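Local coordinates for protein polymerase X (Deinococcus radiodurans, PDB 2W9M) that probably adds deoxyribonucleotides to DNA as a family X DNA polymerase and also carries a zinc-binding PHP domain, at residues A[456-461]-A[468-473]; A[402-407]-A[425-430]; A[305-310]-A[498-503]; A[444-449]-A[477-482]; A[510-515]-A[542-547]. One frame throughout, in Å; residues are numbered along the deposited sequence.

Contact 1: residues A[456-461]-A[468-473]. With ZN (zinc ion), chain E.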
# COMPACT_ATOMS: atom_id res chain seq x y z
N HIS A 456 -7.92 -4.77 -4.34
CA HIS A 456 -8.02 -3.31 -4.20
C HIS A 456 -9.22 -2.67 -4.91
O HIS A 456 -9.07 -2.08 -5.98
CB HIS A 456 -6.72 -2.64 -4.67
CG HIS A 456 -6.17 -3.22 -5.93
ND1 HIS A 456 -6.70 -2.95 -7.17
CD2 HIS A 456 -5.14 -4.07 -6.15
CE1 HIS A 456 -6.03 -3.60 -8.10
NE2 HIS A 456 -5.07 -4.29 -7.50
N ALA A 457 -10.39 -2.78 -4.30
CA ALA A 457 -11.66 -2.42 -4.93
C ALA A 457 -11.66 -1.17 -5.82
O ALA A 457 -12.22 -1.18 -6.92
CB ALA A 457 -12.77 -2.31 -3.88
N THR A 458 -11.02 -0.10 -5.35
CA THR A 458 -11.20 1.22 -5.95
C THR A 458 -10.13 1.62 -6.97
O THR A 458 -10.35 2.53 -7.78
CB THR A 458 -11.30 2.28 -4.84
OG1 THR A 458 -12.66 2.34 -4.37
CG2 THR A 458 -10.88 3.64 -5.34
N GLY A 459 -8.98 0.96 -6.94
CA GLY A 459 -7.91 1.25 -7.87
C GLY A 459 -7.15 2.52 -7.53
O GLY A 459 -6.26 2.94 -8.28
N ARG A 460 -7.50 3.13 -6.41
CA ARG A 460 -6.84 4.34 -5.95
C ARG A 460 -5.34 4.13 -5.71
O ARG A 460 -4.91 3.05 -5.32
CB ARG A 460 -7.50 4.82 -4.65
CG ARG A 460 -6.51 5.28 -3.60
CD ARG A 460 -6.85 4.72 -2.23
NE ARG A 460 -7.63 5.66 -1.43
CZ ARG A 460 -7.72 5.61 -0.11
NH1 ARG A 460 -7.09 4.65 0.56
NH2 ARG A 460 -8.44 6.51 0.55
N LEU A 461 -4.54 5.17 -5.96
CA LEU A 461 -3.13 5.18 -5.57
C LEU A 461 -2.79 6.47 -4.82
O LEU A 461 -2.67 7.53 -5.42
CB LEU A 461 -2.22 5.05 -6.80
CG LEU A 461 -2.18 3.67 -7.46
CD1 LEU A 461 -1.13 3.65 -8.56
CD2 LEU A 461 -1.89 2.59 -6.43
N TYR A 468 -11.10 4.96 -9.73
CA TYR A 468 -12.08 5.15 -10.80
C TYR A 468 -13.45 5.43 -10.22
O TYR A 468 -13.74 5.07 -9.08
CB TYR A 468 -12.12 3.95 -11.76
CG TYR A 468 -11.87 2.60 -11.10
CD1 TYR A 468 -10.70 1.90 -11.34
CD2 TYR A 468 -12.82 2.04 -10.25
CE1 TYR A 468 -10.46 0.68 -10.74
CE2 TYR A 468 -12.59 0.81 -9.65
CZ TYR A 468 -11.42 0.14 -9.90
OH TYR A 468 -11.19 -1.08 -9.30
N ALA A 469 -14.29 6.08 -11.02
CA ALA A 469 -15.66 6.40 -10.61
C ALA A 469 -16.54 5.16 -10.64
O ALA A 469 -16.74 4.56 -11.70
CB ALA A 469 -16.23 7.49 -11.51
N LEU A 470 -17.06 4.78 -9.48
CA LEU A 470 -17.99 3.65 -9.39
C LEU A 470 -18.89 3.80 -8.17
O LEU A 470 -18.67 4.67 -7.32
CB LEU A 470 -17.24 2.31 -9.34
CG LEU A 470 -16.77 1.81 -7.97
CD1 LEU A 470 -16.18 0.41 -8.08
CD2 LEU A 470 -15.77 2.77 -7.35
N ASP A 471 -19.91 2.95 -8.10
CA ASP A 471 -20.82 2.93 -6.96
C ASP A 471 -20.42 1.82 -6.00
O ASP A 471 -20.91 0.69 -6.09
CB ASP A 471 -22.25 2.71 -7.44
CG ASP A 471 -23.24 2.62 -6.29
OD1 ASP A 471 -22.89 3.04 -5.17
OD2 ASP A 471 -24.36 2.12 -6.52
N LEU A 472 -19.53 2.14 -5.07
CA LEU A 472 -18.93 1.14 -4.20
C LEU A 472 -19.97 0.29 -3.48
O LEU A 472 -19.83 -0.94 -3.39
CB LEU A 472 -17.98 1.79 -3.20
CG LEU A 472 -16.59 1.17 -3.01
CD1 LEU A 472 -16.16 1.30 -1.56
CD2 LEU A 472 -16.54 -0.28 -3.45
N ASP A 473 -21.01 0.93 -2.96
CA ASP A 473 -22.04 0.22 -2.19
C ASP A 473 -22.74 -0.87 -3.01
O ASP A 473 -23.04 -1.95 -2.49
CB ASP A 473 -23.07 1.19 -1.61
CG ASP A 473 -22.58 1.86 -0.33
OD1 ASP A 473 -23.38 2.59 0.31
OD2 ASP A 473 -21.40 1.66 0.03
ZN ZN E . -3.31 -5.64 -8.49
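The backbones of 456-461 and 468-473 come nearest at Thr-458 and Tyr-468, whose CA atoms are 6.3 Å apart. A type I turn from His-456 to Gly-459, closed by Gly-459 N to His-456 O, presents two successive carbonyls to the later segment. Tyr-468 N bonds to Thr-458 O at 3.2 Å, approaching almost in line with the carbonyl (C=O...N 176°). The same oxygen lies 3.2 Å above the plane of the Tyr-468 ring, over its centre. CG of Tyr-468 sits between its backbone N and carbonyl carbon (chi1 34°), on the side of the turn where the ring meets this oxygen. The phenol donates from OH to Ala-457 O at 2.6 Å, standing 46° out of that carbonyl plane. At Gly-459 the ring comes so close that a beta carbon would collide with Tyr-468 CE1. Apolar packing is sparser: Ala-457 CB meets Leu-472 CD2 at 4.3 Å, just after Asp-471, the N-cap of helix 472-482. The turn starts with a metal ligand, His-456 NE2 lying 2.4 Å from zinc, and Glu-401 and His-428 complete this three-residue zinc site of the PHP domain.

Contact 2: residues A[402-407]-A[425-430]. With ZN (zinc ion), chain E.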
# COMPACT_ATOMS: atom_id res chain seq x y z
N VAL A 402 -6.52 -12.42 -11.48
CA VAL A 402 -7.16 -12.41 -12.78
C VAL A 402 -7.71 -11.02 -13.10
O VAL A 402 -8.48 -10.45 -12.33
CB VAL A 402 -8.30 -13.44 -12.82
CG1 VAL A 402 -8.97 -13.45 -14.19
CG2 VAL A 402 -7.76 -14.81 -12.46
N ASP A 403 -7.29 -10.48 -14.24
CA ASP A 403 -7.73 -9.16 -14.68
C ASP A 403 -9.21 -9.22 -15.07
O ASP A 403 -9.65 -10.20 -15.66
CB ASP A 403 -6.88 -8.68 -15.86
CG ASP A 403 -6.74 -7.16 -15.91
OD1 ASP A 403 -7.76 -6.45 -15.75
OD2 ASP A 403 -5.61 -6.67 -16.11
N ILE A 404 -9.96 -8.18 -14.72
CA ILE A 404 -11.35 -8.07 -15.11
C ILE A 404 -11.44 -7.30 -16.43
O ILE A 404 -11.15 -6.10 -16.47
CB ILE A 404 -12.17 -7.34 -14.04
CG1 ILE A 404 -12.07 -8.07 -12.70
CG2 ILE A 404 -13.62 -7.21 -14.47
CD1 ILE A 404 -12.64 -7.29 -11.53
N LEU A 405 -11.82 -7.98 -17.50
CA LEU A 405 -11.95 -7.34 -18.80
C LEU A 405 -13.01 -6.25 -18.72
O LEU A 405 -13.84 -6.26 -17.82
CB LEU A 405 -12.29 -8.36 -19.89
CG LEU A 405 -11.37 -9.59 -19.92
CD1 LEU A 405 -11.77 -10.57 -21.01
CD2 LEU A 405 -9.92 -9.18 -20.07
N ASP A 406 -12.97 -5.30 -19.66
CA ASP A 406 -13.79 -4.09 -19.55
C ASP A 406 -15.29 -4.35 -19.56
O ASP A 406 -16.08 -3.46 -19.24
CB ASP A 406 -13.41 -3.06 -20.63
CG ASP A 406 -13.63 -3.58 -22.03
OD1 ASP A 406 -13.54 -4.80 -22.24
OD2 ASP A 406 -13.89 -2.75 -22.94
N ASP A 407 -15.70 -5.57 -19.91
CA ASP A 407 -17.12 -5.91 -19.93
C ASP A 407 -17.57 -6.67 -18.68
O ASP A 407 -18.76 -6.96 -18.52
CB ASP A 407 -17.49 -6.68 -21.21
CG ASP A 407 -16.77 -8.01 -21.34
OD1 ASP A 407 -16.27 -8.53 -20.32
OD2 ASP A 407 -16.71 -8.55 -22.47
N VAL A 425 -9.68 -11.27 -8.15
CA VAL A 425 -10.04 -10.47 -9.32
C VAL A 425 -9.75 -8.99 -9.08
O VAL A 425 -9.90 -8.49 -7.96
CB VAL A 425 -11.52 -10.65 -9.72
CG1 VAL A 425 -11.80 -12.11 -10.02
CG2 VAL A 425 -12.44 -10.13 -8.63
N SER A 426 -9.34 -8.30 -10.13
CA SER A 426 -8.89 -6.92 -9.99
C SER A 426 -9.00 -6.15 -11.30
O SER A 426 -8.94 -6.74 -12.38
CB SER A 426 -7.43 -6.88 -9.52
OG SER A 426 -7.29 -7.47 -8.24
N VAL A 427 -9.15 -4.84 -11.19
CA VAL A 427 -9.11 -3.95 -12.35
C VAL A 427 -7.70 -3.40 -12.53
O VAL A 427 -7.09 -2.91 -11.58
CB VAL A 427 -10.08 -2.76 -12.18
CG1 VAL A 427 -10.08 -1.90 -13.42
CG2 VAL A 427 -11.48 -3.26 -11.89
N HIS A 428 -7.18 -3.49 -13.75
CA HIS A 428 -5.86 -2.96 -14.08
C HIS A 428 -5.89 -2.25 -15.44
O HIS A 428 -4.85 -1.95 -16.02
CB HIS A 428 -4.82 -4.08 -14.10
CG HIS A 428 -4.36 -4.50 -12.74
ND1 HIS A 428 -3.64 -3.68 -11.90
CD2 HIS A 428 -4.50 -5.68 -12.08
CE1 HIS A 428 -3.37 -4.32 -10.78
NE2 HIS A 428 -3.88 -5.54 -10.86
N SER A 429 -7.10 -2.00 -15.93
CA SER A 429 -7.30 -1.37 -17.22
C SER A 429 -8.64 -0.64 -17.23
O SER A 429 -9.51 -0.93 -16.42
CB SER A 429 -7.29 -2.43 -18.32
OG SER A 429 -8.41 -3.29 -18.20
N ASN A 430 -8.80 0.30 -18.16
CA ASN A 430 -10.06 1.02 -18.32
C ASN A 430 -10.51 1.77 -17.08
O ASN A 430 -11.58 1.51 -16.53
CB ASN A 430 -11.16 0.06 -18.76
CG ASN A 430 -11.02 -0.37 -20.20
OD1 ASN A 430 -10.51 -1.46 -20.49
ND2 ASN A 430 -11.45 0.48 -21.12
ZN ZN E . -3.31 -5.64 -8.49
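Ile-404 leans across the neighbouring backbone, placing CD1 4.0 Å from Val-425 CB and 4.2 Å from Val-427 CG2. Its CG1 lies anti to the carbonyl carbon (chi1 -58°), which directs the branch over Ser-426. Ile-404 N donates to Ser-426 O at 2.9 Å, so one residue supplies both a backbone bond and the largest buried surface here. Beyond the two segments, Leu-442 and Ala-445 of helix 435-446 also touch the isoleucine. Val-402 pairs with Val-425 and Asp-403 with Ser-426 in parallel register, and Ser-426 N completes the ladder by donating to Val-402 O at 3.2 Å. This joins strands 396-403 and 422-426 of a beta-alpha-beta unit, with helix 414-417 in the connection. The two valines project to one face of the sheet; Asp-403 and Ser-426 project to the other, where Ser-426 OG bonds to the zinc ligand Glu-401. Past the bridged pairs, Asp-403 OD2 comes 3.4 Å from His-428 CB, with the carboxylate and imidazole planes 75° apart. An alanine at Asp-403 would probably open a gap beside His-428 CB, where the carboxylate now packs. His-428 NE2 binds zinc at 2.4 Å, while its ND1 is hydrogen-bonded to Gly-90 O.

Contact 3: residues A[305-310]-A[498-503]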
# COMPACT_ATOMS: atom_id res chain seq x y z
N GLU A 305 -10.79 9.24 15.18
CA GLU A 305 -11.12 9.96 13.95
C GLU A 305 -12.53 10.51 14.06
O GLU A 305 -13.34 10.02 14.85
CB GLU A 305 -11.04 9.02 12.74
CG GLU A 305 -9.77 8.20 12.66
CD GLU A 305 -8.54 9.03 12.37
OE1 GLU A 305 -8.67 10.10 11.73
OE2 GLU A 305 -7.44 8.61 12.78
N PRO A 306 -12.86 11.53 13.25
CA PRO A 306 -14.22 12.07 13.25
C PRO A 306 -15.28 10.99 13.02
O PRO A 306 -16.30 10.98 13.71
CB PRO A 306 -14.20 13.06 12.08
CG PRO A 306 -12.77 13.47 11.96
CD PRO A 306 -11.96 12.27 12.33
N GLU A 307 -15.04 10.09 12.07
CA GLU A 307 -16.03 9.06 11.71
C GLU A 307 -16.36 8.14 12.88
O GLU A 307 -17.34 7.38 12.83
CB GLU A 307 -15.53 8.23 10.52
CG GLU A 307 -15.31 9.02 9.22
CD GLU A 307 -14.06 9.90 9.26
OE1 GLU A 307 -13.16 9.61 10.08
OE2 GLU A 307 -13.99 10.87 8.48
N HIS A 308 -15.56 8.21 13.94
CA HIS A 308 -15.74 7.36 15.11
C HIS A 308 -16.57 8.03 16.22
O HIS A 308 -17.02 7.35 17.14
CB HIS A 308 -14.38 6.97 15.70
CG HIS A 308 -13.58 6.03 14.86
ND1 HIS A 308 -12.47 6.42 14.15
CD2 HIS A 308 -13.73 4.71 14.63
CE1 HIS A 308 -11.97 5.38 13.51
NE2 HIS A 308 -12.71 4.33 13.78
N ASP A 309 -16.75 9.34 16.13
CA ASP A 309 -17.36 10.11 17.21
C ASP A 309 -18.61 9.49 17.83
O ASP A 309 -18.78 9.50 19.05
CB ASP A 309 -17.66 11.54 16.76
CG ASP A 309 -16.45 12.45 16.83
OD1 ASP A 309 -15.39 11.99 17.31
OD2 ASP A 309 -16.56 13.62 16.42
N ASP A 310 -19.49 8.93 17.00
CA ASP A 310 -20.75 8.39 17.50
C ASP A 310 -20.77 6.86 17.52
O ASP A 310 -21.73 6.25 18.02
CB ASP A 310 -21.92 8.92 16.66
CG ASP A 310 -21.96 10.44 16.61
OD1 ASP A 310 -21.44 11.09 17.54
OD2 ASP A 310 -22.52 10.99 15.63
N ASP A 498 -10.78 1.30 1.54
CA ASP A 498 -10.61 2.34 2.55
C ASP A 498 -11.21 1.89 3.88
O ASP A 498 -12.24 1.22 3.91
CB ASP A 498 -11.28 3.64 2.10
CG ASP A 498 -10.89 4.83 2.96
OD1 ASP A 498 -11.80 5.48 3.50
OD2 ASP A 498 -9.68 5.10 3.09
N TRP A 499 -10.56 2.25 4.99
CA TRP A 499 -11.03 1.82 6.31
C TRP A 499 -12.40 2.40 6.63
O TRP A 499 -13.15 1.83 7.42
CB TRP A 499 -10.02 2.14 7.41
CG TRP A 499 -9.85 3.60 7.69
CD1 TRP A 499 -8.88 4.42 7.19
CD2 TRP A 499 -10.66 4.42 8.56
NE1 TRP A 499 -9.04 5.70 7.67
CE2 TRP A 499 -10.12 5.72 8.51
CE3 TRP A 499 -11.78 4.18 9.35
CZ2 TRP A 499 -10.67 6.78 9.24
CZ3 TRP A 499 -12.32 5.22 10.07
CH2 TRP A 499 -11.77 6.51 10.01
N ARG A 500 -12.73 3.53 6.01
CA ARG A 500 -14.03 4.15 6.22
C ARG A 500 -15.15 3.28 5.67
O ARG A 500 -16.20 3.16 6.29
CB ARG A 500 -14.08 5.54 5.60
CG ARG A 500 -13.28 6.57 6.38
CD ARG A 500 -12.90 7.76 5.53
NE ARG A 500 -11.86 8.55 6.17
CZ ARG A 500 -10.56 8.30 6.05
NH1 ARG A 500 -10.14 7.28 5.32
NH2 ARG A 500 -9.67 9.07 6.67
N GLU A 501 -14.93 2.68 4.51
CA GLU A 501 -15.92 1.80 3.92
C GLU A 501 -15.98 0.45 4.63
O GLU A 501 -17.05 -0.15 4.75
CB GLU A 501 -15.65 1.60 2.43
CG GLU A 501 -15.72 2.89 1.61
CD GLU A 501 -17.10 3.53 1.64
OE1 GLU A 501 -18.06 2.89 2.13
OE2 GLU A 501 -17.23 4.68 1.17
N ALA A 502 -14.83 -0.02 5.11
CA ALA A 502 -14.76 -1.24 5.91
C ALA A 502 -15.52 -1.08 7.23
O ALA A 502 -16.15 -2.01 7.71
CB ALA A 502 -13.31 -1.61 6.18
N LEU A 503 -15.43 0.11 7.82
CA LEU A 503 -16.15 0.42 9.05
C LEU A 503 -17.65 0.29 8.84
O LEU A 503 -18.36 -0.25 9.69
CB LEU A 503 -15.81 1.83 9.54
CG LEU A 503 -16.48 2.30 10.83
CD1 LEU A 503 -16.15 1.38 11.99
CD2 LEU A 503 -16.08 3.73 11.15
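His-308 and Trp-499 reach toward each other tip to tip, and their meeting is the tight part of this contact. His-308 CE1 comes 3.5 Å from Trp-499 CZ3. The ring planes are only 2° apart, but with centroids 5.2 Å apart they barely overlap. Glu-305 CG adds its methylene 3.7 Å from Trp-499 CH2, and Leu-503 CD2 approaches His-308 CD2 at 4.3 Å. These residues are buried, with Glu-305 bonded to Arg-190 and His-308 NE2 to Lys-535 O. Glu-307 crosses Trp-499 at about a right angle, its OE1 3.4 Å from Trp-499 CH2. Its other oxygen is on the looser, partly exposed side: OE2 faces Arg-500 NE at the guanidinium edge, a long salt bridge of 3.9 Å. Arg-500 is held more closely by Asp-498, whose OD1 takes NH1 at 3.1 Å through its syn lone pair, and NH2 pairs with Glu-193. One face of the guanidinium has Trp-499 CZ2 over its centre, 3.5 Å from the plane. Asp-498 also accepts a weak bond from Arg-500 N, so a helix N-cap and a salt-bridge network coincide where segment 305-310 meets helix 499-505 of the PHP domain.

Contact 4: residues A[444-449]-A[477-482]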
# COMPACT_ATOMS: atom_id res chain seq x y z
N ARG A 444 -20.38 -7.85 -12.01
CA ARG A 444 -20.27 -9.05 -12.83
C ARG A 444 -19.10 -9.93 -12.40
O ARG A 444 -19.23 -11.15 -12.30
CB ARG A 444 -20.12 -8.65 -14.30
CG ARG A 444 -19.62 -9.76 -15.23
CD ARG A 444 -20.74 -10.29 -16.10
NE ARG A 444 -20.35 -10.30 -17.51
CZ ARG A 444 -20.00 -11.39 -18.18
NH1 ARG A 444 -20.00 -12.57 -17.58
NH2 ARG A 444 -19.65 -11.29 -19.46
N ALA A 445 -17.96 -9.30 -12.13
CA ALA A 445 -16.75 -10.04 -11.76
C ALA A 445 -16.83 -10.67 -10.37
O ALA A 445 -16.39 -11.80 -10.18
CB ALA A 445 -15.53 -9.15 -11.87
N VAL A 446 -17.38 -9.95 -9.40
CA VAL A 446 -17.48 -10.47 -8.03
C VAL A 446 -18.64 -11.45 -7.89
O VAL A 446 -18.81 -12.07 -6.84
CB VAL A 446 -17.62 -9.35 -6.98
CG1 VAL A 446 -16.38 -8.46 -6.96
CG2 VAL A 446 -18.87 -8.53 -7.24
N SER A 447 -19.42 -11.61 -8.95
CA SER A 447 -20.54 -12.54 -8.95
C SER A 447 -20.16 -13.89 -9.56
O SER A 447 -20.97 -14.82 -9.60
CB SER A 447 -21.73 -11.96 -9.72
OG SER A 447 -22.35 -10.89 -9.01
N HIS A 448 -18.92 -14.00 -10.03
CA HIS A 448 -18.44 -15.23 -10.66
C HIS A 448 -18.43 -16.35 -9.62
O HIS A 448 -18.18 -16.12 -8.45
CB HIS A 448 -17.03 -15.00 -11.22
CG HIS A 448 -16.55 -16.09 -12.13
ND1 HIS A 448 -16.11 -17.31 -11.67
CD2 HIS A 448 -16.40 -16.12 -13.48
CE1 HIS A 448 -15.73 -18.05 -12.69
NE2 HIS A 448 -15.90 -17.36 -13.80
N PRO A 449 -18.74 -17.58 -10.06
CA PRO A 449 -18.80 -18.73 -9.14
C PRO A 449 -17.44 -19.09 -8.52
O PRO A 449 -17.41 -19.65 -7.43
CB PRO A 449 -19.27 -19.88 -10.05
CG PRO A 449 -19.91 -19.22 -11.21
CD PRO A 449 -19.19 -17.92 -11.41
N GLY A 477 -22.32 -4.79 -2.15
CA GLY A 477 -23.54 -5.56 -2.00
C GLY A 477 -23.46 -6.84 -2.81
O GLY A 477 -23.85 -7.91 -2.34
N ALA A 478 -22.92 -6.73 -4.02
CA ALA A 478 -22.73 -7.89 -4.88
C ALA A 478 -21.73 -8.88 -4.27
O ALA A 478 -21.85 -10.09 -4.46
CB ALA A 478 -22.29 -7.46 -6.26
N CYS A 479 -20.76 -8.36 -3.53
CA CYS A 479 -19.80 -9.22 -2.84
C CYS A 479 -20.50 -10.00 -1.74
O CYS A 479 -20.29 -11.20 -1.59
CB CYS A 479 -18.66 -8.39 -2.23
SG CYS A 479 -17.48 -7.73 -3.42
N GLU A 480 -21.32 -9.29 -0.97
CA GLU A 480 -22.06 -9.91 0.13
C GLU A 480 -22.96 -11.02 -0.38
O GLU A 480 -23.03 -12.10 0.21
CB GLU A 480 -22.89 -8.85 0.86
CG GLU A 480 -23.69 -9.40 2.03
CD GLU A 480 -24.63 -8.36 2.62
OE1 GLU A 480 -25.05 -7.44 1.89
OE2 GLU A 480 -24.96 -8.48 3.83
N ALA A 481 -23.63 -10.76 -1.50
CA ALA A 481 -24.58 -11.71 -2.08
C ALA A 481 -23.90 -12.96 -2.63
O ALA A 481 -24.51 -14.02 -2.72
CB ALA A 481 -25.39 -11.03 -3.19
N ASN A 482 -22.63 -12.83 -2.99
CA ASN A 482 -21.89 -13.97 -3.52
C ASN A 482 -20.88 -14.52 -2.52
O ASN A 482 -20.15 -15.46 -2.81
CB ASN A 482 -21.19 -13.60 -4.82
CG ASN A 482 -20.91 -14.82 -5.69
OD1 ASN A 482 -21.74 -15.72 -5.80
ND2 ASN A 482 -19.73 -14.85 -6.31
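Asn-482 ND2 is gripped by two carbonyls of the facing segment, donating to His-448 O at 2.9 Å and to Val-446 O at 3.0 Å. The two bonds are similarly bent, with N-H...O angles near 140°, but differ in approach: His-448 O lies in the amide plane of Asn-482, whereas Val-446 O is tilted 27° out of it. CG of Asn-482 is anti to its backbone N (chi1 -156°), which places it beside the carbonyl carbon. The amide ties together carbonyls two residues apart, near the C-terminal part of helix 435-446. A leucine in place of Asn-482 would leave Val-446 O and His-448 O without this shared donor, and the backbone between them would probably be less firmly tied to helix 472-482. Next to the polar grip is an apolar one. Val-446 splits its two methyls, CG2 meeting Ala-478 CB at 3.7 Å and CG1 meeting Cys-479 SG at 3.8 Å. Both Val-446 and Cys-479 also touch Leu-454, so the C-terminal parts of helices 435-446 and 472-482 pack against each other over strand 453-454, while Ala-445 on the first helix meets Ile-404 in the loop after strand 396-403.

Contact 5: residues A[510-515]-A[542-547]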
# COMPACT_ATOMS: atom_id res chain seq x y z
N LYS A 510 -16.64 -10.44 4.88
CA LYS A 510 -15.38 -10.96 5.38
C LYS A 510 -14.28 -10.25 4.60
O LYS A 510 -14.42 -9.99 3.41
CB LYS A 510 -15.29 -12.47 5.17
CG LYS A 510 -16.09 -13.28 6.16
CD LYS A 510 -15.52 -14.68 6.33
CE LYS A 510 -14.37 -14.71 7.33
NZ LYS A 510 -13.29 -13.74 6.98
N PHE A 511 -13.19 -9.92 5.28
CA PHE A 511 -12.13 -9.17 4.63
C PHE A 511 -10.85 -9.98 4.53
O PHE A 511 -10.68 -11.00 5.20
CB PHE A 511 -11.86 -7.86 5.38
CG PHE A 511 -13.06 -6.97 5.49
CD1 PHE A 511 -13.95 -7.13 6.54
CD2 PHE A 511 -13.30 -5.99 4.55
CE1 PHE A 511 -15.06 -6.32 6.64
CE2 PHE A 511 -14.40 -5.18 4.65
CZ PHE A 511 -15.29 -5.34 5.70
N ALA A 512 -9.94 -9.52 3.67
CA ALA A 512 -8.62 -10.11 3.57
C ALA A 512 -7.57 -9.00 3.60
O ALA A 512 -7.56 -8.12 2.74
CB ALA A 512 -8.51 -10.93 2.29
N ILE A 513 -6.69 -9.03 4.60
CA ILE A 513 -5.60 -8.07 4.68
C ILE A 513 -4.40 -8.60 3.89
O ILE A 513 -3.64 -9.42 4.39
CB ILE A 513 -5.20 -7.77 6.13
CG1 ILE A 513 -6.42 -7.35 6.95
CG2 ILE A 513 -4.15 -6.68 6.19
CD1 ILE A 513 -6.14 -7.18 8.43
N ASN A 514 -4.26 -8.13 2.66
CA ASN A 514 -3.25 -8.64 1.73
C ASN A 514 -2.19 -7.59 1.40
O ASN A 514 -2.51 -6.44 1.13
CB ASN A 514 -3.91 -9.12 0.44
CG ASN A 514 -4.95 -10.22 0.68
OD1 ASN A 514 -5.02 -10.80 1.77
ND2 ASN A 514 -5.76 -10.50 -0.34
N THR A 515 -0.93 -8.01 1.42
CA THR A 515 0.19 -7.09 1.22
C THR A 515 0.41 -6.71 -0.24
O THR A 515 0.93 -5.63 -0.54
CB THR A 515 1.49 -7.70 1.77
OG1 THR A 515 1.75 -8.94 1.10
CG2 THR A 515 1.37 -7.96 3.26
N HIS A 542 -13.03 -11.50 11.43
CA HIS A 542 -13.49 -10.79 10.24
C HIS A 542 -12.54 -11.00 9.07
O HIS A 542 -12.87 -10.67 7.93
CB HIS A 542 -13.59 -9.28 10.52
CG HIS A 542 -14.76 -8.89 11.37
ND1 HIS A 542 -14.65 -8.68 12.73
CD2 HIS A 542 -16.05 -8.64 11.05
CE1 HIS A 542 -15.83 -8.33 13.21
NE2 HIS A 542 -16.69 -8.30 12.22
N VAL A 543 -11.35 -11.53 9.35
CA VAL A 543 -10.28 -11.61 8.36
C VAL A 543 -9.90 -13.06 8.03
O VAL A 543 -9.40 -13.78 8.90
CB VAL A 543 -9.02 -10.88 8.87
CG1 VAL A 543 -7.88 -11.01 7.88
CG2 VAL A 543 -9.34 -9.42 9.14
N VAL A 544 -10.11 -13.47 6.78
CA VAL A 544 -9.79 -14.84 6.36
C VAL A 544 -8.31 -15.21 6.53
O VAL A 544 -8.00 -16.38 6.70
CB VAL A 544 -10.17 -15.10 4.89
CG1 VAL A 544 -11.67 -14.97 4.70
CG2 VAL A 544 -9.43 -14.13 3.98
N ASN A 545 -7.42 -14.23 6.47
CA ASN A 545 -5.99 -14.49 6.65
C ASN A 545 -5.67 -15.16 7.98
O ASN A 545 -4.59 -15.73 8.15
CB ASN A 545 -5.18 -13.19 6.55
CG ASN A 545 -5.44 -12.43 5.27
OD1 ASN A 545 -6.48 -11.79 5.13
ND2 ASN A 545 -4.51 -12.50 4.34
N SER A 546 -6.60 -15.08 8.93
CA SER A 546 -6.37 -15.62 10.27
C SER A 546 -6.55 -17.13 10.31
O SER A 546 -6.25 -17.78 11.31
CB SER A 546 -7.30 -14.95 11.28
OG SER A 546 -8.64 -15.39 11.12
N LEU A 547 -7.04 -17.68 9.21
CA LEU A 547 -7.23 -19.12 9.06
C LEU A 547 -5.92 -19.79 8.68
O LEU A 547 -5.13 -19.23 7.91
CB LEU A 547 -8.27 -19.42 7.98
CG LEU A 547 -9.69 -18.89 8.19
CD1 LEU A 547 -10.59 -19.28 7.01
CD2 LEU A 547 -10.27 -19.40 9.50
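The Phe-511 ring has His-542 O at its edge, near the ring plane, with CD1 4.0 Å away. Outside the two segments Val-486, Ile-488, Leu-497 and Leu-538 pack on the phenylalanine. The amides of Asn-514 and Asn-545 stand 67° apart. Asn-545 ND2 donates to Asn-514 OD1 at 3.1 Å, a nearly straight bond (173°) with the acceptor in the donor's amide plane. Asn-545 OD1 is turned to the strand and takes a weak bond from Ile-513 N at 2.8 Å. Between the ring and the amides the backbones make a single bridge: Phe-511 N donates to His-542 O at 2.8 Å, and Val-544 N returns a bond to Phe-511 O. Lys-510 NZ adds a weak bond to His-542 O. Apolar contacts flank the bridge, Ala-512 CB against Val-544 CG2 at 3.7 Å and Ile-513 CD1 against Val-543 CG2 at 4.0 Å. Asn-514 ND2 also bonds to Glu-487, and Asn-545 ND2 to Gly-329 O. Asn-545 therefore connects strand 511-514, outermost in the seven-stranded parallel sheet, with strand 329-333 at its other end, consistent with the closure of the distorted beta/alpha barrel of PHP domains.

Contact 3 opens first along the chain, at 305-310, and closes at 498-503, enclosing contacts 2, 4 and 1; contact 5 follows. Contact 1 in turn falls between the two segments of contact 4, and both use helix 472-482. Contacts 1 and 2 have centres about 12 Å apart and share one zinc, His-456 NE2 lying 3.7 Å from His-428 CE1. Contacts 2 and 5 belong to the same parallel sheet, with centres about 22 Å apart. Contacts 1 and 3, their centres about 17 Å apart, are joined by the salt bridge between Arg-460 and Asp-498. The metal site is thus linked through its loop to the helix that meets segment 305-310.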